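Local coordinates for protein alpha-1,3-glucanase (Bacillus circulans, PDB 5ZRU) that hydrolyses alpha-1,3-glucan, acting through the GH87 catalytic unit that forms this chain, and binds calcium and zinc ions, at residues R53-P58 with L164-D169. Sequence-based numbering, arbitrary orientation.
Sequences RYIALP and LEYGVD. With CA (calcium ion), chain M.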
loop_
_atom_site.group_PDB
_atom_site.type_symbol
_atom_site.label_atom_id
_atom_site.label_comp_id
_atom_site.label_asym_id
_atom_site.label_seq_id
_atom_site.Cartn_x
_atom_site.Cartn_y
_atom_site.Cartn_z
ATOM N N ARG A 53 -15.672 -9.860 2.492
ATOM C CA ARG A 53 -16.289 -11.046 1.911
ATOM C C ARG A 53 -15.303 -11.692 0.949
ATOM O O ARG A 53 -14.670 -10.994 0.165
ATOM C CB ARG A 53 -17.573 -10.695 1.147
ATOM C CG ARG A 53 -18.705 -10.180 2.009
ATOM C CD ARG A 53 -19.690 -9.376 1.186
ATOM N NE ARG A 53 -20.464 -10.220 0.285
ATOM C CZ ARG A 53 -21.528 -10.924 0.660
ATOM N NH1 ARG A 53 -21.933 -10.893 1.924
ATOM N NH2 ARG A 53 -22.182 -11.668 -0.222
ATOM N N TYR A 54 -15.174 -13.017 1.002
ATOM C CA TYR A 54 -14.382 -13.722 0.001
ATOM C C TYR A 54 -14.957 -15.118 -0.186
ATOM O O TYR A 54 -15.842 -15.548 0.558
ATOM C CB TYR A 54 -12.895 -13.780 0.383
ATOM C CG TYR A 54 -12.552 -14.716 1.532
ATOM C CD1 TYR A 54 -12.722 -14.317 2.861
ATOM C CD2 TYR A 54 -12.031 -15.983 1.288
ATOM C CE1 TYR A 54 -12.376 -15.172 3.922
ATOM C CE2 TYR A 54 -11.685 -16.843 2.337
ATOM C CZ TYR A 54 -11.859 -16.428 3.651
ATOM O OH TYR A 54 -11.513 -17.273 4.687
ATOM N N ILE A 55 -14.457 -15.816 -1.205
ATOM C CA ILE A 55 -14.904 -17.172 -1.519
ATOM C C ILE A 55 -13.875 -18.150 -0.977
ATOM O O ILE A 55 -12.702 -18.125 -1.374
ATOM C CB ILE A 55 -15.110 -17.372 -3.030
ATOM C CG1 ILE A 55 -16.135 -16.379 -3.563
ATOM C CG2 ILE A 55 -15.563 -18.805 -3.322
ATOM C CD1 ILE A 55 -15.685 -15.704 -4.833
ATOM N N ALA A 56 -14.309 -19.023 -0.075
ATOM C CA ALA A 56 -13.455 -20.086 0.424
ATOM C C ALA A 56 -13.540 -21.291 -0.505
ATOM O O ALA A 56 -14.637 -21.684 -0.928
ATOM C CB ALA A 56 -13.848 -20.477 1.849
ATOM N N LEU A 57 -12.373 -21.862 -0.829
ATOM C CA LEU A 57 -12.230 -23.098 -1.592
ATOM C C LEU A 57 -11.663 -24.170 -0.663
ATOM O O LEU A 57 -10.447 -24.411 -0.635
ATOM C CB LEU A 57 -11.323 -22.884 -2.808
ATOM C CG LEU A 57 -11.655 -21.660 -3.670
ATOM C CD1 LEU A 57 -10.667 -21.515 -4.829
ATOM C CD2 LEU A 57 -13.084 -21.728 -4.182
ATOM N N PRO A 58 -12.510 -24.817 0.140
ATOM C CA PRO A 58 -11.985 -25.692 1.193
ATOM C C PRO A 58 -11.548 -27.056 0.707
ATOM O O PRO A 58 -10.748 -27.703 1.395
ATOM C CB PRO A 58 -13.165 -25.823 2.172
ATOM C CG PRO A 58 -14.181 -24.829 1.727
ATOM C CD PRO A 58 -13.957 -24.596 0.276
ATOM N N LEU A 164 -5.116 -28.072 1.801
ATOM C CA LEU A 164 -5.210 -26.715 2.315
ATOM C C LEU A 164 -6.490 -26.051 1.841
ATOM O O LEU A 164 -6.926 -26.249 0.703
ATOM C CB LEU A 164 -3.997 -25.884 1.878
ATOM C CG LEU A 164 -2.614 -26.449 2.190
ATOM C CD1 LEU A 164 -1.515 -25.488 1.716
ATOM C CD2 LEU A 164 -2.467 -26.759 3.671
ATOM N N GLU A 165 -7.098 -25.258 2.722
ATOM C CA GLU A 165 -8.195 -24.396 2.321
ATOM C C GLU A 165 -7.619 -23.097 1.780
ATOM O O GLU A 165 -6.815 -22.442 2.446
ATOM C CB GLU A 165 -9.146 -24.109 3.484
ATOM C CG GLU A 165 -10.139 -22.973 3.200
ATOM C CD GLU A 165 -11.276 -22.887 4.217
ATOM O OE1 GLU A 165 -11.629 -23.926 4.812
ATOM O OE2 GLU A 165 -11.827 -21.779 4.420
ATOM N N TYR A 166 -8.021 -22.745 0.571
ATOM C CA TYR A 166 -7.644 -21.488 -0.050
ATOM C C TYR A 166 -8.834 -20.539 -0.002
ATOM O O TYR A 166 -9.983 -20.956 0.156
ATOM C CB TYR A 166 -7.210 -21.719 -1.505
ATOM C CG TYR A 166 -5.992 -22.587 -1.646
ATOM C CD1 TYR A 166 -6.099 -23.970 -1.647
ATOM C CD2 TYR A 166 -4.727 -22.026 -1.781
ATOM C CE1 TYR A 166 -4.980 -24.767 -1.768
ATOM C CE2 TYR A 166 -3.609 -22.813 -1.910
ATOM C CZ TYR A 166 -3.745 -24.190 -1.906
ATOM O OH TYR A 166 -2.630 -24.979 -2.030
ATOM N N GLY A 167 -8.553 -19.259 -0.115
ATOM C CA GLY A 167 -9.600 -18.268 -0.298
ATOM C C GLY A 167 -9.270 -17.385 -1.481
ATOM O O GLY A 167 -8.112 -17.042 -1.700
ATOM N N VAL A 168 -10.298 -17.026 -2.246
ATOM C CA VAL A 168 -10.127 -16.096 -3.360
ATOM C C VAL A 168 -10.997 -14.876 -3.109
ATOM O O VAL A 168 -12.222 -14.993 -2.982
ATOM C CB VAL A 168 -10.468 -16.738 -4.715
ATOM C CG1 VAL A 168 -10.222 -15.746 -5.842
ATOM C CG2 VAL A 168 -9.620 -17.982 -4.923
ATOM N N ASP A 169 -10.367 -13.700 -3.080
ATOM C CA ASP A 169 -11.074 -12.434 -2.904
ATOM C C ASP A 169 -11.557 -11.891 -4.250
ATOM O O ASP A 169 -12.764 -11.740 -4.479
ATOM C CB ASP A 169 -10.138 -11.440 -2.194
ATOM C CG ASP A 169 -10.837 -10.191 -1.711
ATOM O OD1 ASP A 169 -12.069 -10.060 -1.895
ATOM O OD2 ASP A 169 -10.131 -9.319 -1.148
HETATM CA CA CA M . -14.312 -9.449 -1.529
HETATM O O HOH W 1 -10.356 -19.482 3.646
HETATM O O HOH W 2 -16.418 -8.272 -2.059
#
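Four backbone hydrogen bonds define the pairing: I55 N to V168 O (3.0 Å), V168 N to I55 O (2.8 Å), L57 N to Y166 O (2.7 Å) and Y166 N to L57 O (3.2 Å), all with N-H...O angles of at least 160°. With strand directions 154° apart, I55–V168 and L57–Y166 are antiparallel hydrogen-bonded pairs around the non-hydrogen-bonded A56–G167. Apolar packing follows the alternation: L57 CD1 lies 3.7 Å from V168 CG2, and both side chains also touch L96 of strand 93-100, from the second antiparallel sheet. This places the pair in the beta-sandwich of catalytic domain D1, beside the D2 beta-helix. On the A56 face, Y54 CE2 approaches G167 CA at 3.6 Å; an ideal CB on G167 would clash with that ring. A water links Y54 OH (2.7 Å) and E165 OE2 (2.8 Å). At the other end, calcium is ligated by R53 O (2.3 Å) and D169 OD1 (2.4 Å), with D22, T23 and S50 completing the protein ligands, while D169 OD2 salt-bridges R80.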